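Local coordinates for 3-oxoacyl-(Acyl-carrier protein) synthase (PDB 4EFI) that probably condenses acyl groups with acyl-carrier-protein-bound units as a ketoacyl synthase III-like enzyme of the thiolase fold, at residues A[200-212]-A[220-234]. Residues are numbered along the deposited sequence; the frame is centred on the assembly and turned at random.
Sequences KGARNLIVPSGGF and DERMAGKSPECLFMD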
ATOM      1  N   LYS A 200      10.840  15.969   7.820  1.00 14.45           N
ATOM      2  CA  LYS A 200      12.295  16.101   7.697  1.00 15.19           C
ATOM      3  C   LYS A 200      12.886  14.978   6.829  1.00 16.00           C
ATOM      4  O   LYS A 200      13.999  15.108   6.305  1.00 18.26           O
ATOM      5  CB  LYS A 200      12.954  16.104   9.079  1.00 17.56           C
ATOM      6  CG  LYS A 200      12.490  17.295   9.938  1.00 21.02           C
ATOM      7  CD  LYS A 200      13.352  17.511  11.192  1.00 28.02           C
ATOM      8  CE  LYS A 200      13.285  16.333  12.155  1.00 26.59           C
ATOM      9  NZ  LYS A 200      11.891  15.972  12.566  1.00 27.07           N
ATOM     10  N   GLY A 201      12.163  13.875   6.684  1.00 14.99           N
ATOM     11  CA  GLY A 201      12.582  12.801   5.795  1.00 15.61           C
ATOM     12  C   GLY A 201      12.258  12.969   4.318  1.00 15.62           C
ATOM     13  O   GLY A 201      12.546  12.071   3.516  1.00 14.76           O
ATOM     14  N   ALA A 202      11.652  14.086   3.941  1.00 15.06           N
ATOM     15  CA  ALA A 202      11.259  14.292   2.551  1.00 15.40           C
ATOM     16  C   ALA A 202      12.413  14.033   1.585  1.00 16.12           C
ATOM     17  O   ALA A 202      12.235  13.342   0.578  1.00 16.31           O
ATOM     18  CB  ALA A 202      10.717  15.715   2.369  1.00 15.66           C
ATOM     19  N   ARG A 203      13.582  14.589   1.874  1.00 15.58           N
ATOM     20  CA  ARG A 203      14.730  14.503   0.968  1.00 16.16           C
ATOM     21  C   ARG A 203      15.332  13.098   0.862  1.00 16.91           C
ATOM     22  O   ARG A 203      16.227  12.881   0.053  1.00 17.79           O
ATOM     23  CB  ARG A 203      15.819  15.501   1.390  1.00 18.84           C
ATOM     24  CG  ARG A 203      16.560  15.090   2.639  1.00 20.67           C
ATOM     25  CD  ARG A 203      17.462  16.211   3.177  1.00 23.78           C
ATOM     26  NE  ARG A 203      18.472  16.668   2.221  1.00 24.57           N
ATOM     27  CZ  ARG A 203      19.710  16.192   2.135  1.00 25.85           C
ATOM     28  NH1 ARG A 203      20.121  15.218   2.932  1.00 24.63           N
ATOM     29  NH2 ARG A 203      20.551  16.694   1.241  1.00 26.99           N
ATOM     30  N   ASN A 204      14.843  12.146   1.657  1.00 15.96           N
ATOM     31  CA  ASN A 204      15.383  10.784   1.629  1.00 15.72           C
ATOM     32  C   ASN A 204      14.581   9.815   0.755  1.00 15.93           C
ATOM     33  O   ASN A 204      15.024   8.700   0.494  1.00 16.27           O
ATOM     34  CB  ASN A 204      15.518  10.243   3.054  1.00 16.59           C
ATOM     35  CG  ASN A 204      16.506  11.032   3.851  1.00 19.39           C
ATOM     36  OD1 ASN A 204      17.479  11.547   3.303  1.00 19.69           O
ATOM     37  ND2 ASN A 204      16.267  11.157   5.153  1.00 20.81           N
ATOM     38  N   LEU A 205      13.421  10.252   0.291  1.00 15.51           N
ATOM     39  CA  LEU A 205      12.576   9.433  -0.577  1.00 14.65           C
ATOM     40  C   LEU A 205      11.715  10.419  -1.343  1.00 13.78           C
ATOM     41  O   LEU A 205      10.729  10.974  -0.824  1.00 13.82           O
ATOM     42  CB  LEU A 205      11.725   8.458   0.248  1.00 19.87           C
ATOM     43  CG  LEU A 205      11.606   7.040  -0.308  1.00 22.89           C
ATOM     44  CD1 LEU A 205      10.868   6.108   0.674  1.00 18.94           C
ATOM     45  CD2 LEU A 205      10.929   7.077  -1.670  1.00 27.96           C
ATOM     46  N   ILE A 206      12.121  10.677  -2.590  1.00 13.82           N
ATOM     47  CA  ILE A 206      11.646  11.844  -3.306  1.00 12.77           C
ATOM     48  C   ILE A 206      11.833  11.664  -4.815  1.00 13.43           C
ATOM     49  O   ILE A 206      12.773  11.021  -5.248  1.00 14.10           O
ATOM     50  CB  ILE A 206      12.382  13.134  -2.793  1.00 13.54           C
ATOM     51  CG1 ILE A 206      11.841  14.395  -3.474  1.00 13.77           C
ATOM     52  CG2 ILE A 206      13.876  13.030  -2.985  1.00 14.44           C
ATOM     53  CD1 ILE A 206      12.154  15.662  -2.692  1.00 15.28           C
ATOM     54  N   VAL A 207      10.905  12.244  -5.581  1.00 13.87           N
ATOM     55  CA  VAL A 207      11.125  12.460  -7.018  1.00 13.61           C
ATOM     56  C   VAL A 207      11.480  13.960  -7.176  1.00 14.17           C
ATOM     57  O   VAL A 207      10.625  14.826  -6.996  1.00 14.60           O
ATOM     58  CB  VAL A 207       9.874  12.095  -7.840  1.00 13.96           C
ATOM     59  CG1 VAL A 207      10.074  12.430  -9.300  1.00 15.56           C
ATOM     60  CG2 VAL A 207       9.565  10.616  -7.682  1.00 13.91           C
ATOM     61  N   PRO A 208      12.740  14.286  -7.441  1.00 14.19           N
ATOM     62  CA  PRO A 208      13.141  15.698  -7.393  1.00 14.95           C
ATOM     63  C   PRO A 208      12.382  16.617  -8.350  1.00 15.38           C
ATOM     64  O   PRO A 208      12.013  17.736  -7.949  1.00 16.37           O
ATOM     65  CB  PRO A 208      14.629  15.639  -7.736  1.00 16.47           C
ATOM     66  CG  PRO A 208      15.058  14.327  -7.141  1.00 16.50           C
ATOM     67  CD  PRO A 208      13.921  13.404  -7.518  1.00 14.70           C
ATOM     68  N   SER A 209      12.187  16.178  -9.592  1.00 15.86           N
ATOM     69  CA  SER A 209      11.609  17.008 -10.649  1.00 15.78           C
ATOM     70  C   SER A 209      10.363  16.338 -11.189  1.00 16.45           C
ATOM     71  O   SER A 209      10.297  15.099 -11.303  1.00 17.03           O
ATOM     72  CB  SER A 209      12.599  17.207 -11.789  1.00 18.88           C
ATOM     73  OG  SER A 209      13.627  18.112 -11.415  1.00 22.76           O
ATOM     74  N   GLY A 210       9.373  17.151 -11.554  1.00 16.63           N
ATOM     75  CA  GLY A 210       8.129  16.616 -12.076  1.00 17.41           C
ATOM     76  C   GLY A 210       6.926  17.292 -11.473  1.00 17.06           C
ATOM     77  O   GLY A 210       5.821  17.146 -11.995  1.00 17.81           O
ATOM     78  N   GLY A 211       7.118  17.969 -10.344  1.00 15.61           N
ATOM     79  CA  GLY A 211       6.092  18.821  -9.753  1.00 15.18           C
ATOM     80  C   GLY A 211       6.414  20.286  -9.971  1.00 16.93           C
ATOM     81  O   GLY A 211       7.096  20.644 -10.913  1.00 17.04           O
ATOM     82  N   PHE A 212       5.931  21.156  -9.088  1.00 14.41           N
ATOM     83  CA  PHE A 212       6.003  22.586  -9.329  1.00 15.35           C
ATOM     84  C   PHE A 212       7.090  23.289  -8.531  1.00 15.70           C
ATOM     85  O   PHE A 212       7.229  24.500  -8.620  1.00 18.43           O
ATOM     86  CB  PHE A 212       4.598  23.200  -9.167  1.00 15.65           C
ATOM     87  CG  PHE A 212       3.660  22.760 -10.254  1.00 14.59           C
ATOM     88  CD1 PHE A 212       2.906  21.622 -10.147  1.00 15.53           C
ATOM     89  CD2 PHE A 212       3.609  23.469 -11.438  1.00 17.15           C
ATOM     90  CE1 PHE A 212       2.098  21.202 -11.171  1.00 16.23           C
ATOM     91  CE2 PHE A 212       2.794  23.056 -12.480  1.00 18.61           C
ATOM     92  CZ  PHE A 212       2.037  21.921 -12.336  1.00 17.44           C
ATOM     93  N   ASP A 220      22.909  18.512  -4.171  1.00 24.41           N
ATOM     94  CA  ASP A 220      22.853  17.335  -3.307  1.00 22.58           C
ATOM     95  C   ASP A 220      23.821  16.276  -3.833  1.00 22.92           C
ATOM     96  O   ASP A 220      23.545  15.617  -4.837  1.00 26.34           O
ATOM     97  CB  ASP A 220      21.419  16.799  -3.311  1.00 20.91           C
ATOM     98  CG  ASP A 220      21.186  15.681  -2.308  1.00 20.55           C
ATOM     99  OD1 ASP A 220      22.171  15.003  -1.914  1.00 22.44           O
ATOM    100  OD2 ASP A 220      20.004  15.463  -1.957  1.00 20.97           O
ATOM    101  N   GLU A 221      24.959  16.116  -3.166  1.00 24.23           N
ATOM    102  CA  GLU A 221      25.997  15.184  -3.608  1.00 26.36           C
ATOM    103  C   GLU A 221      25.488  13.765  -3.819  1.00 25.60           C
ATOM    104  O   GLU A 221      26.001  13.043  -4.666  1.00 27.39           O
ATOM    105  CB  GLU A 221      27.165  15.174  -2.605  1.00 31.44           C
ATOM    106  N   ARG A 222      24.457  13.366  -3.078  1.00 22.97           N
ATOM    107  CA  ARG A 222      23.968  11.998  -3.157  1.00 23.64           C
ATOM    108  C   ARG A 222      23.329  11.729  -4.502  1.00 24.17           C
ATOM    109  O   ARG A 222      23.134  10.567  -4.872  1.00 24.76           O
ATOM    110  CB  ARG A 222      22.931  11.717  -2.069  1.00 24.25           C
ATOM    111  CG  ARG A 222      23.366  12.042  -0.657  1.00 23.08           C
ATOM    112  CD  ARG A 222      22.181  11.894   0.289  1.00 21.53           C
ATOM    113  NE  ARG A 222      21.125  12.837  -0.063  1.00 20.70           N
ATOM    114  CZ  ARG A 222      19.866  12.755   0.354  1.00 18.57           C
ATOM    115  NH1 ARG A 222      19.487  11.764   1.152  1.00 20.14           N
ATOM    116  NH2 ARG A 222      18.972  13.662  -0.019  1.00 18.24           N
ATOM    117  N   MET A 223      22.977  12.796  -5.223  1.00 24.89           N
ATOM    118  CA  MET A 223      22.236  12.661  -6.479  1.00 22.52           C
ATOM    119  C   MET A 223      23.111  12.782  -7.742  1.00 25.89           C
ATOM    120  O   MET A 223      22.579  12.839  -8.853  1.00 27.69           O
ATOM    121  CB  MET A 223      21.078  13.671  -6.511  1.00 21.87           C
ATOM    122  CG  MET A 223      20.110  13.491  -5.366  1.00 19.42           C
ATOM    123  SD  MET A 223      18.666  14.534  -5.537  1.00 19.46           S
ATOM    124  CE  MET A 223      17.762  14.020  -4.082  1.00 22.75           C
ATOM    125  N   ALA A 224      24.437  12.801  -7.581  1.00 25.77           N
ATOM    126  CA  ALA A 224      25.365  12.824  -8.718  1.00 29.57           C
ATOM    127  C   ALA A 224      25.075  11.663  -9.673  1.00 30.72           C
ATOM    128  O   ALA A 224      25.008  10.507  -9.254  1.00 30.40           O
ATOM    129  CB  ALA A 224      26.794  12.736  -8.221  1.00 30.31           C
ATOM    130  N   GLY A 225      24.867  11.980 -10.947  1.00 32.32           N
ATOM    131  CA  GLY A 225      24.620  10.955 -11.947  1.00 34.58           C
ATOM    132  C   GLY A 225      23.221  10.355 -11.936  1.00 31.49           C
ATOM    133  O   GLY A 225      22.944   9.430 -12.700  1.00 37.18           O
ATOM    134  N   LYS A 226      22.341  10.872 -11.091  1.00 26.52           N
ATOM    135  CA  LYS A 226      20.976  10.370 -11.047  1.00 25.60           C
ATOM    136  C   LYS A 226      20.059  11.250 -11.885  1.00 26.59           C
ATOM    137  O   LYS A 226      20.344  12.422 -12.107  1.00 31.33           O
ATOM    138  CB  LYS A 226      20.489  10.293  -9.602  1.00 20.00           C
ATOM    139  N   SER A 227      18.961  10.672 -12.359  1.00 23.28           N
ATOM    140  CA  SER A 227      18.002  11.413 -13.171  1.00 24.81           C
ATOM    141  C   SER A 227      16.982  12.085 -12.257  1.00 18.91           C
ATOM    142  O   SER A 227      16.321  11.415 -11.481  1.00 18.91           O
ATOM    143  CB  SER A 227      17.295  10.487 -14.159  1.00 28.06           C
ATOM    144  OG  SER A 227      16.177  11.141 -14.741  1.00 34.14           O
ATOM    145  N   PRO A 228      16.860  13.422 -12.337  1.00 18.79           N
ATOM    146  CA  PRO A 228      15.980  14.113 -11.385  1.00 17.12           C
ATOM    147  C   PRO A 228      14.485  13.818 -11.544  1.00 16.15           C
ATOM    148  O   PRO A 228      13.717  14.046 -10.633  1.00 15.87           O
ATOM    149  CB  PRO A 228      16.297  15.602 -11.630  1.00 20.12           C
ATOM    150  CG  PRO A 228      16.811  15.650 -12.997  1.00 25.06           C
ATOM    151  CD  PRO A 228      17.610  14.380 -13.166  1.00 21.33           C
ATOM    152  N   GLU A 229      14.080  13.313 -12.714  1.00 17.93           N
ATOM    153  CA  GLU A 229      12.682  12.977 -12.938  1.00 16.61           C
ATOM    154  C   GLU A 229      12.322  11.603 -12.400  1.00 17.10           C
ATOM    155  O   GLU A 229      11.185  11.187 -12.494  1.00 18.82           O
ATOM    156  CB  GLU A 229      12.327  13.060 -14.422  1.00 20.11           C
ATOM    157  CG  GLU A 229      12.258  14.486 -14.973  1.00 26.49           C
ATOM    158  CD  GLU A 229      13.624  15.136 -15.142  1.00 33.21           C
ATOM    159  OE1 GLU A 229      14.599  14.429 -15.477  1.00 33.70           O
ATOM    160  OE2 GLU A 229      13.719  16.368 -14.943  1.00 37.75           O
ATOM    161  N   CYS A 230      13.286  10.911 -11.813  1.00 16.01           N
ATOM    162  CA  CYS A 230      13.046   9.567 -11.287  1.00 16.52           C
ATOM    163  C   CYS A 230      13.131   9.501  -9.767  1.00 16.75           C
ATOM    164  O   CYS A 230      13.635  10.411  -9.096  1.00 17.41           O
ATOM    165  CB  CYS A 230      14.050   8.594 -11.899  1.00 17.16           C
ATOM    166  SG  CYS A 230      13.982   8.504 -13.723  1.00 22.28           S
ATOM    167  N   LEU A 231      12.642   8.408  -9.224  1.00 15.67           N
ATOM    168  CA  LEU A 231      12.634   8.188  -7.799  1.00 14.79           C
ATOM    169  C   LEU A 231      14.040   8.075  -7.248  1.00 15.61           C
ATOM    170  O   LEU A 231      14.858   7.311  -7.752  1.00 17.61           O
ATOM    171  CB  LEU A 231      11.860   6.901  -7.503  1.00 14.50           C
ATOM    172  CG  LEU A 231      11.739   6.500  -6.041  1.00 16.40           C
ATOM    173  CD1 LEU A 231      10.911   7.499  -5.282  1.00 17.50           C
ATOM    174  CD2 LEU A 231      11.122   5.090  -5.928  1.00 19.73           C
ATOM    175  N   PHE A 232      14.279   8.845  -6.188  1.00 15.10           N
ATOM    176  CA  PHE A 232      15.497   8.778  -5.389  1.00 14.92           C
ATOM    177  C   PHE A 232      15.186   8.208  -4.012  1.00 14.58           C
ATOM    178  O   PHE A 232      14.234   8.607  -3.369  1.00 15.46           O
ATOM    179  CB  PHE A 232      16.109  10.178  -5.230  1.00 16.04           C
ATOM    180  CG  PHE A 232      17.257  10.218  -4.262  1.00 16.81           C
ATOM    181  CD1 PHE A 232      18.542   9.904  -4.686  1.00 17.43           C
ATOM    182  CD2 PHE A 232      17.053  10.532  -2.923  1.00 16.33           C
ATOM    183  CE1 PHE A 232      19.588   9.913  -3.819  1.00 17.93           C
ATOM    184  CE2 PHE A 232      18.109  10.541  -2.043  1.00 20.30           C
ATOM    185  CZ  PHE A 232      19.381  10.234  -2.490  1.00 20.90           C
ATOM    186  N   MET A 233      16.009   7.268  -3.577  1.00 15.65           N
ATOM    187  CA  MET A 233      15.910   6.717  -2.235  1.00 18.34           C
ATOM    188  C   MET A 233      17.266   6.675  -1.574  1.00 18.65           C
ATOM    189  O   MET A 233      18.223   6.128  -2.137  1.00 20.46           O
ATOM    190  CB  MET A 233      15.376   5.285  -2.274  1.00 21.81           C
ATOM    191  CG  MET A 233      14.114   5.131  -3.035  1.00 22.46           C
ATOM    192  SD  MET A 233      13.538   3.407  -3.032  1.00 27.55           S
ATOM    193  CE  MET A 233      13.161   3.165  -1.294  1.00 33.55           C
ATOM    194  N   ASP A 234      17.362   7.232  -0.373  1.00 17.62           N
ATOM    195  CA  ASP A 234      18.560   7.087   0.450  1.00 18.89           C
ATOM    196  C   ASP A 234      18.350   5.866   1.333  1.00 20.86           C
ATOM    197  O   ASP A 234      17.722   5.948   2.388  1.00 18.92           O
ATOM    198  CB  ASP A 234      18.794   8.346   1.311  1.00 19.03           C
ATOM    199  CG  ASP A 234      20.121   8.322   2.048  1.00 20.89           C
ATOM    200  OD1 ASP A 234      20.526   7.235   2.487  1.00 22.72           O
ATOM    201  OD2 ASP A 234      20.751   9.396   2.182  1.00 23.70           O
TER
HETATM  202  O   HOH W   1      23.303  15.893   0.450  1.00 35.02           O
HETATM  203  O   HOH W   2       9.029  13.194 -12.683  1.00 17.41           O
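L205 and I206 pair with M233 and F232 in a two-stranded antiparallel ribbon, a separate small sheet, probably an addition to the thiolase fold, that leads straight into helix 235-257. I206 and F232 are the hydrogen-bonded pair, F232 N to I206 O at 2.8 Å being the shorter of their two bonds. D234, the N-cap of that helix, gives its backbone N to N204 O in a nearly straight bond (174°). Past the strands, S209 N reaches P228 O in the turn 227-230, and a water links the carbonyls of S209 and E229.

Apolar groups line both faces. On one, L205 CD2 meets L231 CD1 at 3.6 Å and also touches M233 CG, with L205 and M233 side by side, both touching I238 of the helix. On the other, M223, its chain straight out to the methyl (chi3 178°), sets CE over one face of the F232 ring, toward the rim, and its SD 4.0 Å from P208 CG; I206 CG2 touches both F232 and M223.

At the ribbon's end, charge gathers round R222. Its NE and NH2 each bond one oxygen of D220 in a two-point salt bridge, and NH1 forms another with D234 OD2, all nearly in the guanidinium plane; D220 OD2 also bonds to Y215. F232 CE2 lies against one guanidinium face, while R203 stacks on the opposite one, planes 11° apart, its like charge probably offset by the carboxylates. R222 NH1 also hydrogen-bonds N204 OD1, while N204 ND2 is hydrogen-bonded to Y334. From above the carbonyl plane of R203, R222 NH2 donates to R203 O at 2.9 Å.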